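Local coordinates for protein acetyltransferase (Agrobacterium tumefaciens str. C58, PDB 2G3A) that transfers an acetyl group from acetyl coenzyme A to acceptor substrates, preferring glucosamine 6-phosphate or dopamine, at residues 38-41 with 42-46. Residues are numbered along the deposited sequence; the frame is centred on the assembly and turned at random.
Sequences AYNL and ARFGE
Ala42, Arg43 and Phe44 donate their backbone N-H groups to the carbonyls of Ala38, Tyr39 and Asn40, the i to i+4 bonds of the last turns of helix 26-44, and a weak bond from Gly45 N to Leu41 O (2.9 Å, N-H...O angle 129°) follows them. Tyr39 and Arg43 sit one turn apart and point the same way. Both have CG anti to the backbone N, and the Arg43 chain is extended from CG to NE. Its NH1 therefore reaches Tyr39 OH at 2.9 Å, with an N-H...O angle of 156°. The hydroxyl lies at the guanidinium edge, in its plane, and accepts this bond. Arg43 CD packs against the same phenol, 3.5 Å from Tyr39 OH. Arg43 NH2 forms a salt bridge with Asp120 of the second subunit, so the guanidinium joins this helix end to the dimer partner.

This is the C-terminal end of the first long helix of the GNAT domain. Gly45 leaves the helix with positive phi, a backbone shape that favours glycine, and the chain runs on towards strand 50-57. Asn40 OD1 meets the edge of the Phe44 ring, 3.5 Å from Phe44 CE2, with the amide and ring planes 54° apart. Leu41 CD1 touches the chain just past the helix end, 3.8 Å from Glu46 CA. Arg73 donates hydrogen bonds to the carbonyls of Phe44 and Gly45.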
loop_
_atom_site.group_PDB
_atom_site.type_symbol
_atom_site.label_atom_id
_atom_site.label_comp_id
_atom_site.label_asym_id
_atom_site.label_seq_id
_atom_site.Cartn_x
_atom_site.Cartn_y
_atom_site.Cartn_z
ATOM N N ALA A 38 -4.199 -13.962 -9.853
ATOM C CA ALA A 38 -4.010 -15.151 -10.696
ATOM C C ALA A 38 -3.114 -14.853 -11.898
ATOM O O ALA A 38 -2.242 -15.656 -12.249
ATOM C CB ALA A 38 -5.356 -15.752 -11.128
ATOM N N TYR A 39 -3.324 -13.684 -12.505
ATOM C CA TYR A 39 -2.486 -13.187 -13.589
ATOM C C TYR A 39 -1.022 -13.026 -13.169
ATOM O O TYR A 39 -0.106 -13.394 -13.923
ATOM C CB TYR A 39 -3.015 -11.842 -14.110
ATOM C CG TYR A 39 -2.124 -11.204 -15.158
ATOM C CD1 TYR A 39 -2.308 -11.478 -16.517
ATOM C CD2 TYR A 39 -1.087 -10.342 -14.797
ATOM C CE1 TYR A 39 -1.497 -10.904 -17.484
ATOM C CE2 TYR A 39 -0.267 -9.758 -15.766
ATOM C CZ TYR A 39 -0.477 -10.049 -17.104
ATOM O OH TYR A 39 0.337 -9.492 -18.070
ATOM N N ASN A 40 -0.811 -12.439 -11.989
ATOM C CA ASN A 40 0.532 -12.212 -11.475
ATOM C C ASN A 40 1.256 -13.518 -11.132
ATOM O O ASN A 40 2.445 -13.655 -11.387
ATOM C CB ASN A 40 0.506 -11.253 -10.280
ATOM C CG ASN A 40 0.249 -9.823 -10.691
ATOM O OD1 ASN A 40 0.426 -9.448 -11.867
ATOM N ND2 ASN A 40 -0.167 -8.998 -9.725
ATOM N N LEU A 41 0.519 -14.478 -10.585
ATOM C CA LEU A 41 1.057 -15.811 -10.337
ATOM C C LEU A 41 1.529 -16.473 -11.634
ATOM O O LEU A 41 2.636 -17.025 -11.697
ATOM C CB LEU A 41 0.010 -16.689 -9.644
ATOM C CG LEU A 41 0.387 -18.162 -9.455
ATOM C CD1 LEU A 41 1.516 -18.310 -8.453
ATOM C CD2 LEU A 41 -0.829 -18.977 -9.035
ATOM N N ALA A 42 0.685 -16.417 -12.663
ATOM C CA ALA A 42 0.971 -17.075 -13.939
ATOM C C ALA A 42 2.176 -16.436 -14.614
ATOM O O ALA A 42 2.992 -17.124 -15.216
ATOM C CB ALA A 42 -0.251 -17.029 -14.854
ATOM N N ARG A 43 2.309 -15.122 -14.476
ATOM C CA ARG A 43 3.366 -14.392 -15.166
ATOM C C ARG A 43 4.679 -14.271 -14.371
ATOM O O ARG A 43 5.775 -14.362 -14.938
ATOM C CB ARG A 43 2.857 -13.003 -15.550
ATOM C CG ARG A 43 3.901 -12.153 -16.213
ATOM C CD ARG A 43 3.325 -10.925 -16.880
ATOM N NE ARG A 43 4.425 -10.177 -17.490
ATOM C CZ ARG A 43 4.290 -9.096 -18.243
ATOM N NH1 ARG A 43 3.084 -8.610 -18.531
ATOM N NH2 ARG A 43 5.374 -8.514 -18.736
ATOM N N PHE A 44 4.568 -14.051 -13.066
ATOM C CA PHE A 44 5.733 -13.713 -12.252
ATOM C C PHE A 44 6.067 -14.805 -11.217
ATOM O O PHE A 44 7.000 -14.648 -10.423
ATOM C CB PHE A 44 5.527 -12.347 -11.556
ATOM C CG PHE A 44 5.209 -11.206 -12.498
ATOM C CD1 PHE A 44 6.174 -10.705 -13.367
ATOM C CD2 PHE A 44 3.956 -10.605 -12.482
ATOM C CE1 PHE A 44 5.883 -9.644 -14.231
ATOM C CE2 PHE A 44 3.654 -9.540 -13.331
ATOM C CZ PHE A 44 4.613 -9.060 -14.211
ATOM N N GLY A 45 5.298 -15.890 -11.213
ATOM C CA GLY A 45 5.521 -17.015 -10.285
ATOM C C GLY A 45 4.979 -16.756 -8.884
ATOM O O GLY A 45 4.374 -15.719 -8.632
ATOM N N GLU A 46 5.219 -17.695 -7.966
ATOM C CA GLU A 46 4.703 -17.610 -6.592
ATOM C C GLU A 46 5.177 -16.355 -5.857
ATOM O O GLU A 46 6.351 -15.973 -5.944
ATOM C CB GLU A 46 5.069 -18.864 -5.778
ATOM C CG GLU A 46 4.304 -20.130 -6.160
ATOM C CD GLU A 46 4.727 -21.363 -5.345
ATOM O OE1 GLU A 46 5.157 -21.220 -4.174
ATOM O OE2 GLU A 46 4.619 -22.491 -5.883
#